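Local coordinates for protein lytic polysaccharide monooxygenase (Neurospora crassa, PDB 4QI8) that probably uses a copper ion and a reduced acceptor to cleave cellulose chains oxidatively, as a secreted AA9 monooxygenase, at residues D88-T93 against C160-I165. Residues are numbered along the deposited sequence; the frame is centred on the assembly and turned at random.
Sequences DINSWT and CAQLSI
Gln162 NE2 is gripped by two acceptors: it donates to Asn90 OD1 at 3.0 Å, and Thr53 OG1 is its other partner. The bond to Asn90 is nearly straight, 162° at the hydrogen, and leaves almost in the plane of the Gln162 amide. The two amide planes are nevertheless turned 41° apart. Gln162 can span from strand 155-166 to the loop of 88-93 because its chain runs extended beyond CG (chi2 -176°). The other end of its amide, OE1, accepts from Arg21 NE and from the backbone N of Ala50. Ile89 lies obliquely against the aliphatic part of this chain, its CD1 3.7 Å from Gln162 CB and its CG1 over Gln162 CG. Within the loop, an Asx turn braces the acceptor residue: Asn90 N donates to Asp88 OD1 at 2.9 Å. A leucine in place of Gln162 would probably leave Asn90 OD1, Thr53 OG1, Arg21 NE and the backbone N of Ala50 without this mate. Far from the copper site, the contact thus joins the loop between strands 76-82 and 99-104 to strand 155-166 of the beta-sandwich through a buried amide, satisfied at its N-H and C=O ends, together with the packing of Ile89 on its chain.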
# COMPACT_ATOMS: atom_id res chain seq x y z
N ASP A 88 20.07 7.52 -2.47
CA ASP A 88 19.11 8.53 -2.88
C ASP A 88 17.76 7.89 -3.13
O ASP A 88 17.67 6.96 -3.91
CB ASP A 88 19.64 9.16 -4.16
CG ASP A 88 18.84 10.37 -4.63
OD1 ASP A 88 17.63 10.46 -4.33
OD2 ASP A 88 19.43 11.21 -5.33
N ILE A 89 16.72 8.41 -2.50
CA ILE A 89 15.39 7.85 -2.66
C ILE A 89 14.96 7.76 -4.13
O ILE A 89 14.29 6.81 -4.50
CB ILE A 89 14.35 8.61 -1.83
CG1 ILE A 89 12.98 7.94 -1.96
CG2 ILE A 89 14.30 10.08 -2.21
CD1 ILE A 89 12.03 8.26 -0.86
N ASN A 90 15.36 8.72 -4.97
CA ASN A 90 14.93 8.70 -6.37
C ASN A 90 15.39 7.45 -7.08
O ASN A 90 14.74 6.99 -8.01
CB ASN A 90 15.47 9.91 -7.14
CG ASN A 90 14.74 11.20 -6.82
OD1 ASN A 90 13.63 11.20 -6.30
ND2 ASN A 90 15.38 12.31 -7.16
N SER A 91 16.52 6.90 -6.64
CA SER A 91 17.12 5.76 -7.32
C SER A 91 16.75 4.42 -6.66
O SER A 91 17.01 3.36 -7.22
CB SER A 91 18.65 5.92 -7.35
OG SER A 91 19.04 7.12 -8.03
N TRP A 92 16.14 4.46 -5.48
CA TRP A 92 15.96 3.25 -4.69
C TRP A 92 14.64 2.55 -5.01
O TRP A 92 13.57 3.13 -4.86
CB TRP A 92 16.02 3.59 -3.20
CG TRP A 92 16.21 2.42 -2.30
CD1 TRP A 92 17.32 1.63 -2.19
CD2 TRP A 92 15.27 1.91 -1.35
NE1 TRP A 92 17.13 0.67 -1.22
CE2 TRP A 92 15.88 0.81 -0.69
CE3 TRP A 92 13.98 2.27 -0.97
CZ2 TRP A 92 15.24 0.09 0.31
CZ3 TRP A 92 13.35 1.56 0.03
CH2 TRP A 92 13.98 0.49 0.67
N THR A 93 14.71 1.30 -5.46
CA THR A 93 13.49 0.59 -5.87
C THR A 93 12.76 -0.11 -4.72
O THR A 93 11.57 -0.40 -4.83
CB THR A 93 13.81 -0.44 -6.95
OG1 THR A 93 14.67 -1.44 -6.40
CG2 THR A 93 14.50 0.21 -8.14
N CYS A 160 3.30 3.89 -5.05
CA CYS A 160 4.27 4.21 -4.00
C CYS A 160 4.64 5.68 -3.99
O CYS A 160 5.01 6.24 -5.02
CB CYS A 160 5.56 3.42 -4.18
SG CYS A 160 5.35 1.66 -3.93
N ALA A 161 4.59 6.27 -2.80
CA ALA A 161 4.96 7.65 -2.56
C ALA A 161 6.37 7.77 -1.99
O ALA A 161 6.82 6.90 -1.25
CB ALA A 161 3.97 8.31 -1.63
N GLN A 162 7.04 8.86 -2.33
CA GLN A 162 8.34 9.20 -1.77
C GLN A 162 8.16 10.19 -0.63
O GLN A 162 7.61 11.28 -0.83
CB GLN A 162 9.28 9.77 -2.84
CG GLN A 162 9.58 8.76 -3.94
CD GLN A 162 10.58 9.19 -4.99
OE1 GLN A 162 10.79 8.46 -5.97
NE2 GLN A 162 11.23 10.34 -4.80
N LEU A 163 8.63 9.80 0.55
CA LEU A 163 8.54 10.61 1.77
C LEU A 163 9.91 10.87 2.37
O LEU A 163 10.83 10.06 2.25
CB LEU A 163 7.71 9.91 2.85
CG LEU A 163 6.32 9.43 2.49
CD1 LEU A 163 5.66 8.82 3.72
CD2 LEU A 163 5.46 10.56 1.93
N SER A 164 10.02 12.00 3.05
CA SER A 164 11.11 12.27 3.98
C SER A 164 10.48 12.38 5.37
O SER A 164 9.79 13.35 5.65
CB SER A 164 11.84 13.55 3.60
OG SER A 164 12.82 13.87 4.57
N ILE A 165 10.69 11.36 6.20
CA ILE A 165 10.06 11.30 7.51
C ILE A 165 11.02 11.90 8.53
O ILE A 165 12.18 11.49 8.63
CB ILE A 165 9.66 9.86 7.88
CG1 ILE A 165 8.59 9.36 6.90
CG2 ILE A 165 9.15 9.80 9.32
CD1 ILE A 165 8.07 7.94 7.16